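Local coordinates for protein transcriptional regulator, IclR family (Alicyclobacillus acidocaldarius subsp. acidocaldarius, PDB 5TJJ) that probably binds DNA as an IclR-family transcription factor, regulating transcription through an N-terminal helix-turn-helix domain joined to a GAF-like C-terminal domain, at residues 33-38 and 43-48; 112-117 and 160-165; 144-149 and 221-226. All coordinates share one frame; numbering follows the deposited sequence.

Interaction 1: residues 33-38 and 43-48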
loop_
_atom_site.group_PDB
_atom_site.type_symbol
_atom_site.label_atom_id
_atom_site.label_comp_id
_atom_site.label_asym_id
_atom_site.label_seq_id
_atom_site.Cartn_x
_atom_site.Cartn_y
_atom_site.Cartn_z
ATOM N N GLU A 33 8.562 -18.926 16.075
ATOM C CA GLU A 33 7.343 -19.062 15.286
ATOM C C GLU A 33 7.598 -18.707 13.801
ATOM O O GLU A 33 7.185 -19.440 12.894
ATOM C CB GLU A 33 6.248 -18.180 15.879
ATOM C CG GLU A 33 5.788 -18.591 17.288
ATOM C CD GLU A 33 4.844 -17.584 17.938
ATOM O OE1 GLU A 33 4.933 -16.365 17.628
ATOM O OE2 GLU A 33 4.004 -18.022 18.767
ATOM N N ILE A 34 8.316 -17.606 13.562
ATOM C CA ILE A 34 8.672 -17.205 12.194
ATOM C C ILE A 34 9.503 -18.273 11.466
ATOM O O ILE A 34 9.155 -18.694 10.343
ATOM C CB ILE A 34 9.413 -15.855 12.148
ATOM C CG1 ILE A 34 8.462 -14.736 12.573
ATOM C CG2 ILE A 34 9.922 -15.568 10.729
ATOM C CD1 ILE A 34 9.132 -13.411 12.871
ATOM N N ALA A 35 10.608 -18.673 12.087
ATOM C CA ALA A 35 11.514 -19.653 11.484
ATOM C C ALA A 35 10.837 -21.012 11.237
ATOM O O ALA A 35 11.003 -21.608 10.173
ATOM C CB ALA A 35 12.749 -19.812 12.342
ATOM N N GLU A 36 10.049 -21.475 12.193
ATOM C CA GLU A 36 9.315 -22.713 12.010
ATOM C C GLU A 36 8.263 -22.596 10.899
ATOM O O GLU A 36 8.163 -23.497 10.072
ATOM C CB GLU A 36 8.727 -23.238 13.337
ATOM C CG GLU A 36 9.765 -23.988 14.191
ATOM C CD GLU A 36 9.320 -24.240 15.632
ATOM O OE1 GLU A 36 8.406 -23.545 16.137
ATOM O OE2 GLU A 36 9.900 -25.139 16.281
ATOM N N ARG A 37 7.522 -21.490 10.845
ATOM C CA ARG A 37 6.466 -21.323 9.844
ATOM C C ARG A 37 7.012 -21.220 8.416
ATOM O O ARG A 37 6.395 -21.724 7.478
ATOM C CB ARG A 37 5.607 -20.091 10.159
ATOM C CG ARG A 37 4.389 -19.911 9.261
ATOM C CD ARG A 37 3.457 -21.119 9.322
ATOM N NE ARG A 37 2.110 -20.738 8.910
ATOM C CZ ARG A 37 1.625 -20.809 7.670
ATOM N NH1 ARG A 37 2.349 -21.317 6.676
ATOM N NH2 ARG A 37 0.376 -20.396 7.441
ATOM N N LEU A 38 8.150 -20.556 8.252
ATOM C CA LEU A 38 8.792 -20.463 6.948
ATOM C C LEU A 38 9.618 -21.704 6.588
ATOM O O LEU A 38 9.935 -21.902 5.418
ATOM C CB LEU A 38 9.682 -19.217 6.873
ATOM C CG LEU A 38 9.000 -17.896 7.147
ATOM C CD1 LEU A 38 9.997 -16.753 7.097
ATOM C CD2 LEU A 38 7.857 -17.679 6.161
ATOM N N THR A 43 18.831 -18.867 12.765
ATOM C CA THR A 43 19.913 -17.904 12.620
ATOM C C THR A 43 19.784 -17.093 11.338
ATOM O O THR A 43 19.853 -15.885 11.372
ATOM C CB THR A 43 21.281 -18.607 12.671
ATOM O OG1 THR A 43 21.424 -19.211 13.953
ATOM C CG2 THR A 43 22.439 -17.620 12.443
ATOM N N THR A 44 19.581 -17.767 10.214
ATOM C CA THR A 44 19.315 -17.104 8.926
ATOM C C THR A 44 18.228 -16.048 9.075
ATOM O O THR A 44 18.406 -14.911 8.642
ATOM C CB THR A 44 18.938 -18.150 7.844
ATOM O OG1 THR A 44 19.934 -19.175 7.824
ATOM C CG2 THR A 44 18.867 -17.539 6.476
ATOM N N CYS A 45 17.128 -16.420 9.727
ATOM C CA CYS A 45 16.036 -15.487 10.039
ATOM C C CYS A 45 16.398 -14.292 10.888
ATOM O O CYS A 45 15.865 -13.208 10.678
ATOM C CB CYS A 45 14.938 -16.191 10.820
ATOM S SG CYS A 45 13.752 -16.979 9.765
ATOM N N LEU A 46 17.227 -14.513 11.897
ATOM C CA LEU A 46 17.578 -13.441 12.810
ATOM C C LEU A 46 18.287 -12.333 12.042
ATOM O O LEU A 46 17.904 -11.172 12.145
ATOM C CB LEU A 46 18.436 -13.936 14.001
ATOM C CG LEU A 46 18.579 -12.927 15.154
ATOM C CD1 LEU A 46 17.211 -12.368 15.595
ATOM C CD2 LEU A 46 19.344 -13.482 16.349
ATOM N N ARG A 47 19.278 -12.713 11.245
ATOM C CA ARG A 47 20.068 -11.735 10.516
ATOM C C ARG A 47 19.211 -10.833 9.600
ATOM O O ARG A 47 19.425 -9.614 9.532
ATOM C CB ARG A 47 21.128 -12.423 9.662
ATOM C CG ARG A 47 22.227 -13.154 10.395
ATOM C CD ARG A 47 23.280 -13.601 9.383
ATOM N NE ARG A 47 23.917 -14.889 9.732
ATOM C CZ ARG A 47 23.693 -16.077 9.139
ATOM N NH1 ARG A 47 22.805 -16.218 8.137
ATOM N NH2 ARG A 47 24.370 -17.142 9.565
ATOM N N VAL A 48 18.250 -11.442 8.917
ATOM C CA VAL A 48 17.352 -10.724 8.023
ATOM C C VAL A 48 16.420 -9.807 8.799
ATOM O O VAL A 48 16.306 -8.613 8.493
ATOM C CB VAL A 48 16.551 -11.738 7.185
ATOM C CG1 VAL A 48 15.352 -11.100 6.488
ATOM C CG2 VAL A 48 17.490 -12.422 6.189
#
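The sulfur of Cys45 reaches out of helix 42-54 to Ala35 on helix 31-38, at the heart of the helix-turn-helix of this IclR-family regulator. Its SG stands 3.9 Å from Ala35 CA and 4.0 Å from Ala35 CB and rests on backbone and methyl alike. A small residue at Ala35 lets the helices come close, the CA atoms of Ala35 and Cys45 being 6.3 Å apart. Ile34 touches the same sulfur from one residue earlier: its CG2, anti to the backbone N because CG1 takes the position opposite the carbonyl carbon (chi1 -67°), ends 4.2 Å from Cys45 SG. All three residues are buried and the contact is purely apolar, with no hydrogen bond joining the two segments.

Further out, other side chains close the small core. Ile34 also packs on Leu49, one turn beyond Cys45, and Cys45 on Leu31, while helix 9-21 packs against both helices, its Val17 meeting Leu38 and its Leu13 meeting Thr44 and Val48. The far flank of helix 42-54 faces the second subunit, where Leu46 packs on Tyr6 and Arg47 on Val8 of that other chain. By its place in the motif, helix 42-54 is probably the recognition helix for DNA, and this packing is part of what joins it to helix 31-38. Polar bonds hold the turn region: Leu38 O receives Arg16 NH2, and Asn41 OD1 accepts the backbone N of Thr44, one residue before Cys45.

Interaction 2: residues 112-117 and 160-165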
loop_
_atom_site.group_PDB
_atom_site.type_symbol
_atom_site.label_atom_id
_atom_site.label_comp_id
_atom_site.label_asym_id
_atom_site.label_seq_id
_atom_site.Cartn_x
_atom_site.Cartn_y
_atom_site.Cartn_z
ATOM N N ARG A 112 -23.437 -2.736 -5.726
ATOM C CA ARG A 112 -24.634 -3.025 -4.959
ATOM C C ARG A 112 -25.820 -3.328 -5.903
ATOM O O ARG A 112 -25.811 -2.988 -7.081
ATOM C CB ARG A 112 -24.955 -1.877 -3.980
ATOM C CG ARG A 112 -23.870 -1.648 -2.927
ATOM C CD ARG A 112 -24.149 -0.458 -2.008
ATOM N NE ARG A 112 -24.626 -0.845 -0.667
ATOM C CZ ARG A 112 -25.907 -0.905 -0.258
ATOM N NH1 ARG A 112 -26.923 -0.627 -1.091
ATOM N NH2 ARG A 112 -26.174 -1.257 1.005
ATOM N N ASP A 113 -26.808 -4.020 -5.361
ATOM C CA ASP A 113 -28.069 -4.303 -6.008
ATOM C C ASP A 113 -27.947 -5.248 -7.211
ATOM O O ASP A 113 -28.547 -5.038 -8.262
ATOM C CB ASP A 113 -28.807 -2.981 -6.296
ATOM C CG ASP A 113 -29.173 -2.226 -4.994
ATOM O OD1 ASP A 113 -28.878 -2.732 -3.867
ATOM O OD2 ASP A 113 -29.774 -1.129 -5.102
ATOM N N ASP A 114 -27.193 -6.323 -6.993
ATOM C CA ASP A 114 -27.059 -7.447 -7.927
ATOM C C ASP A 114 -26.568 -7.053 -9.327
ATOM O O ASP A 114 -26.941 -7.679 -10.304
ATOM C CB ASP A 114 -28.367 -8.239 -7.993
ATOM C CG ASP A 114 -28.785 -8.820 -6.628
ATOM O OD1 ASP A 114 -27.921 -9.303 -5.857
ATOM O OD2 ASP A 114 -29.997 -8.814 -6.325
ATOM N N ARG A 115 -25.745 -6.013 -9.406
ATOM C CA ARG A 115 -25.157 -5.594 -10.664
ATOM C C ARG A 115 -23.654 -5.798 -10.613
ATOM O O ARG A 115 -23.031 -5.812 -9.540
ATOM C CB ARG A 115 -25.410 -4.105 -10.993
ATOM C CG ARG A 115 -26.831 -3.579 -10.916
ATOM C CD ARG A 115 -27.742 -4.170 -11.971
ATOM N NE ARG A 115 -27.560 -3.547 -13.288
ATOM C CZ ARG A 115 -28.286 -3.839 -14.376
ATOM N NH1 ARG A 115 -29.271 -4.753 -14.317
ATOM N NH2 ARG A 115 -28.027 -3.216 -15.532
ATOM N N VAL A 116 -23.078 -5.907 -11.804
ATOM C CA VAL A 116 -21.629 -5.849 -12.007
ATOM C C VAL A 116 -21.350 -4.844 -13.094
ATOM O O VAL A 116 -22.251 -4.555 -13.891
ATOM C CB VAL A 116 -21.029 -7.218 -12.384
ATOM C CG1 VAL A 116 -21.226 -8.212 -11.238
ATOM C CG2 VAL A 116 -21.621 -7.785 -13.644
ATOM N N ILE A 117 -20.109 -4.353 -13.154
ATOM C CA ILE A 117 -19.718 -3.356 -14.151
ATOM C C ILE A 117 -18.307 -3.606 -14.727
ATOM O O ILE A 117 -17.374 -3.962 -13.997
ATOM C CB ILE A 117 -19.878 -1.933 -13.573
ATOM C CG1 ILE A 117 -19.700 -0.863 -14.638
ATOM C CG2 ILE A 117 -18.916 -1.675 -12.431
ATOM C CD1 ILE A 117 -19.911 0.556 -14.117
ATOM N N ARG A 160 -29.840 -18.970 -3.650
ATOM C CA ARG A 160 -31.259 -19.241 -3.598
ATOM C C ARG A 160 -32.097 -17.988 -3.810
ATOM O O ARG A 160 -33.114 -18.065 -4.519
ATOM C CB ARG A 160 -31.647 -19.957 -2.313
ATOM C CG ARG A 160 -31.183 -21.399 -2.271
ATOM C CD ARG A 160 -31.824 -22.164 -1.132
ATOM N NE ARG A 160 -31.228 -21.782 0.136
ATOM C CZ ARG A 160 -30.062 -22.233 0.627
ATOM N NH1 ARG A 160 -29.645 -21.794 1.822
ATOM N NH2 ARG A 160 -29.304 -23.117 -0.057
ATOM N N ARG A 161 -31.672 -16.851 -3.250
ATOM C CA ARG A 161 -32.382 -15.594 -3.477
ATOM C C ARG A 161 -32.364 -15.230 -4.959
ATOM O O ARG A 161 -33.407 -14.947 -5.547
ATOM C CB ARG A 161 -31.819 -14.418 -2.639
ATOM C CG ARG A 161 -32.604 -13.108 -2.822
ATOM C CD ARG A 161 -32.037 -11.930 -2.051
ATOM N NE ARG A 161 -30.632 -11.647 -2.394
ATOM C CZ ARG A 161 -30.208 -11.107 -3.544
ATOM N NH1 ARG A 161 -31.058 -10.814 -4.533
ATOM N NH2 ARG A 161 -28.918 -10.900 -3.719
ATOM N N VAL A 162 -31.180 -15.233 -5.557
ATOM C CA VAL A 162 -31.027 -14.839 -6.965
ATOM C C VAL A 162 -31.815 -15.772 -7.909
ATOM O O VAL A 162 -32.489 -15.298 -8.847
ATOM C CB VAL A 162 -29.546 -14.759 -7.348
ATOM C CG1 VAL A 162 -29.380 -14.568 -8.845
ATOM C CG2 VAL A 162 -28.870 -13.607 -6.594
ATOM N N LEU A 163 -31.768 -17.071 -7.616
ATOM C CA LEU A 163 -32.544 -18.058 -8.350
ATOM C C LEU A 163 -34.056 -17.920 -8.214
ATOM O O LEU A 163 -34.745 -17.944 -9.225
ATOM C CB LEU A 163 -32.093 -19.499 -8.039
ATOM C CG LEU A 163 -31.063 -20.061 -9.052
ATOM C CD1 LEU A 163 -29.723 -19.341 -9.047
ATOM C CD2 LEU A 163 -30.820 -21.537 -8.789
ATOM N N ARG A 164 -34.573 -17.789 -6.997
ATOM C CA ARG A 164 -35.995 -17.526 -6.801
ATOM C C ARG A 164 -36.484 -16.287 -7.588
ATOM O O ARG A 164 -37.609 -16.275 -8.064
ATOM C CB ARG A 164 -36.325 -17.295 -5.323
ATOM C CG ARG A 164 -36.246 -18.480 -4.356
ATOM C CD ARG A 164 -37.252 -19.607 -4.626
ATOM N NE ARG A 164 -36.715 -20.556 -5.604
ATOM C CZ ARG A 164 -35.731 -21.433 -5.372
ATOM N NH1 ARG A 164 -35.156 -21.538 -4.156
ATOM N NH2 ARG A 164 -35.310 -22.206 -6.373
ATOM N N GLU A 165 -35.652 -15.253 -7.698
ATOM C CA GLU A 165 -36.012 -13.986 -8.369
ATOM C C GLU A 165 -35.942 -14.028 -9.898
ATOM O O GLU A 165 -36.247 -13.029 -10.569
ATOM C CB GLU A 165 -35.149 -12.833 -7.838
ATOM C CG GLU A 165 -35.428 -12.481 -6.368
ATOM C CD GLU A 165 -34.438 -11.524 -5.717
ATOM O OE1 GLU A 165 -33.489 -11.114 -6.407
ATOM O OE2 GLU A 165 -34.600 -11.182 -4.499
#
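A salt-bridge network of Asp114, Arg161 and Glu165 ties the turn of a beta-hairpin to the last turn of helix 156-164 in the GAF-like C-terminal domain. The hairpin joins strands 104-110 and 115-122, and Asp114 sits just before the second strand with positive phi, its carboxylate directed at the helix. Arg161 meets it from the opposite direction and grips it end-on with two nitrogens, one to each oxygen. Arg161 NH2 gives the straighter bond, 2.8 Å to Asp114 OD1 with an N-H...O angle of 163°, and uses the syn lone pair of that oxygen. Arg161 NH1 lies 2.9 Å from Asp114 OD2, also on the syn side but somewhat tilted from both planes. Carboxylate and guanidinium are nearly coplanar, 13° apart, so the paired bonds fix the rotation of both groups.

Arg161 gets there with CG anti to its backbone N (chi1 -177°) and a bend at the third torsion that swings the guanidinium round. Glu165, one helical turn on, holds it from within the same segment: its OE1 is 3.1 Å from Arg161 NH1. NH1 thus faces two carboxylates, and the guanidinium charge probably offsets the repulsion between Asp114 and Glu165.

Around this polar pair the helix is anchored by apolar side chains, Val162 on Tyr142 and Leu163 on Tyr181 and Val182 of helix 178-191. Asp114 also shares a backbone hydrogen bond with Val141, beside strand 138-140. Val162 CG2 lies 4.5 Å from Asp114 OD1, and Asp114 OD2 stands 4.2 Å from Glu165 OE1.

Interaction 3: residues 144-149 and 221-226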
loop_
_atom_site.group_PDB
_atom_site.type_symbol
_atom_site.label_atom_id
_atom_site.label_comp_id
_atom_site.label_asym_id
_atom_site.label_seq_id
_atom_site.Cartn_x
_atom_site.Cartn_y
_atom_site.Cartn_z
ATOM N N ALA A 144 -23.590 -14.936 -17.258
ATOM C CA ALA A 144 -22.434 -15.479 -17.995
ATOM C C ALA A 144 -21.260 -15.880 -17.060
ATOM O O ALA A 144 -21.445 -15.957 -15.840
ATOM C CB ALA A 144 -21.994 -14.486 -19.088
ATOM N N ALA A 145 -20.078 -16.142 -17.624
ATOM C CA ALA A 145 -18.933 -16.640 -16.856
ATOM C C ALA A 145 -18.546 -15.758 -15.671
ATOM O O ALA A 145 -18.303 -16.263 -14.551
ATOM C CB ALA A 145 -17.728 -16.854 -17.763
ATOM N N PHE A 146 -18.499 -14.452 -15.914
ATOM C CA PHE A 146 -18.084 -13.522 -14.872
ATOM C C PHE A 146 -19.095 -13.381 -13.730
ATOM O O PHE A 146 -18.678 -13.165 -12.584
ATOM C CB PHE A 146 -17.652 -12.150 -15.417
ATOM C CG PHE A 146 -18.684 -11.445 -16.212
ATOM C CD1 PHE A 146 -19.726 -10.778 -15.589
ATOM C CD2 PHE A 146 -18.603 -11.418 -17.603
ATOM C CE1 PHE A 146 -20.688 -10.112 -16.339
ATOM C CE2 PHE A 146 -19.557 -10.749 -18.351
ATOM C CZ PHE A 146 -20.592 -10.086 -17.717
ATOM N N GLY A 147 -20.390 -13.487 -14.042
ATOM C CA GLY A 147 -21.431 -13.526 -13.037
ATOM C C GLY A 147 -21.240 -14.692 -12.067
ATOM O O GLY A 147 -21.149 -14.510 -10.849
ATOM N N ARG A 148 -21.135 -15.891 -12.625
ATOM C CA ARG A 148 -20.870 -17.088 -11.840
ATOM C C ARG A 148 -19.606 -17.031 -10.959
ATOM O O ARG A 148 -19.550 -17.705 -9.919
ATOM C CB ARG A 148 -20.735 -18.287 -12.777
ATOM C CG ARG A 148 -22.026 -18.694 -13.445
ATOM C CD ARG A 148 -21.964 -20.136 -13.919
ATOM N NE ARG A 148 -21.360 -20.240 -15.236
ATOM C CZ ARG A 148 -21.952 -19.897 -16.371
ATOM N NH1 ARG A 148 -23.203 -19.431 -16.387
ATOM N NH2 ARG A 148 -21.286 -20.041 -17.500
ATOM N N CYS A 149 -18.585 -16.281 -11.380
ATOM C CA CYS A 149 -17.412 -16.132 -10.535
ATOM C C CYS A 149 -17.658 -15.299 -9.299
ATOM O O CYS A 149 -17.004 -15.540 -8.307
ATOM C CB CYS A 149 -16.223 -15.552 -11.276
ATOM S SG CYS A 149 -15.470 -16.706 -12.412
ATOM N N VAL A 221 -13.450 -9.582 -10.927
ATOM C CA VAL A 221 -13.283 -10.762 -11.774
ATOM C C VAL A 221 -12.490 -10.365 -13.002
ATOM O O VAL A 221 -12.665 -9.273 -13.497
ATOM C CB VAL A 221 -14.633 -11.354 -12.148
ATOM C CG1 VAL A 221 -14.514 -12.398 -13.265
ATOM C CG2 VAL A 221 -15.296 -11.977 -10.909
ATOM N N LEU A 222 -11.580 -11.234 -13.431
ATOM C CA LEU A 222 -10.849 -11.062 -14.659
ATOM C C LEU A 222 -11.459 -12.007 -15.651
ATOM O O LEU A 222 -11.611 -13.178 -15.358
ATOM C CB LEU A 222 -9.357 -11.422 -14.527
ATOM C CG LEU A 222 -8.541 -10.856 -13.390
ATOM C CD1 LEU A 222 -7.091 -11.224 -13.601
ATOM C CD2 LEU A 222 -8.671 -9.351 -13.343
ATOM N N SER A 223 -11.734 -11.501 -16.849
ATOM C CA SER A 223 -12.415 -12.271 -17.880
ATOM C C SER A 223 -11.819 -12.058 -19.273
ATOM O O SER A 223 -11.260 -11.017 -19.553
ATOM C CB SER A 223 -13.869 -11.882 -17.873
ATOM O OG SER A 223 -14.573 -12.693 -18.776
ATOM N N CYS A 224 -11.950 -13.061 -20.132
ATOM C CA CYS A 224 -11.472 -13.013 -21.529
ATOM C C CYS A 224 -12.657 -13.259 -22.444
ATOM O O CYS A 224 -13.404 -14.227 -22.251
ATOM C CB CYS A 224 -10.444 -14.114 -21.800
ATOM S SG CYS A 224 -8.761 -13.577 -21.554
ATOM N N LEU A 225 -12.813 -12.412 -23.449
ATOM C CA LEU A 225 -13.838 -12.605 -24.474
ATOM C C LEU A 225 -13.193 -13.054 -25.771
ATOM O O LEU A 225 -12.142 -12.546 -26.150
ATOM C CB LEU A 225 -14.653 -11.322 -24.700
ATOM C CG LEU A 225 -15.293 -10.716 -23.438
ATOM C CD1 LEU A 225 -16.111 -9.484 -23.798
ATOM C CD2 LEU A 225 -16.155 -11.725 -22.696
ATOM N N THR A 226 -13.827 -14.016 -26.427
ATOM C CA THR A 226 -13.481 -14.407 -27.777
ATOM C C THR A 226 -14.738 -14.870 -28.525
ATOM O O THR A 226 -15.803 -15.051 -27.928
ATOM C CB THR A 226 -12.366 -15.487 -27.798
ATOM O OG1 THR A 226 -11.941 -15.695 -29.148
ATOM C CG2 THR A 226 -12.789 -16.830 -27.192
#
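Ser223 OG, hydrogen-bonded to Val207 O of the neighbouring strand, lies near the plane of the Phe146 ring at its edge, 4.4 Å from CD2. The serine is on strand 218-227 of the six-stranded antiparallel sheet of the GAF-like domain, and Phe146 is on helix 144-151, which lies along strand 218-227 on one face of that sheet. Helix and strand segments run nearly antiparallel, 159° between their directions, with axes 8.7 Å apart.

The main apolar contact is Val221, whose two methyls each touch a different residue of the helix. CG1 meets Phe146 CB at 3.8 Å, and CG2 meets Cys149 CB at 3.7 Å, one turn further along. Phe146 CG takes the crowded position between the backbone N and the carbonyl carbon (chi1 58°), which carries the ring along the strand toward Ser223. The same ring meets that of Phe139, their planes about 60° apart. Cutting Val221 back to an alanine would probably open a gap between sheet and helix and leave the CB atoms of Phe146 and Cys149 without their partners.

Ala145 and Cys149 extend the packing to Ala208 on strand 204-212. Leu222 points away, to the other face of the sheet, and packs on Leu243 and Ala247 of helix 233-253. On the helix side, Val221 CG2 also lies 4.0 Å from Phe146 O.

How the interactions relate
Interaction 1 lies in the helix-turn-helix domain, whereas interactions 2 and 3 share the C-terminal domain on the other side of the chain's centre. Centre to centre, interaction 1 is about 47 Å from interaction 2 and about 41 Å from interaction 3, and it closes along the chain before either opens. The other two alternate in sequence, with centres about 16 Å apart, and both reach the six-stranded antiparallel sheet. Helices 144-151 and 156-164, consecutive in the chain, carry one segment each. The two contacts join where Val116 CG2 packs 3.7 Å from Phe146 CE1. This layout is consistent with separate cores for the probable DNA-binding unit and the sheet domain.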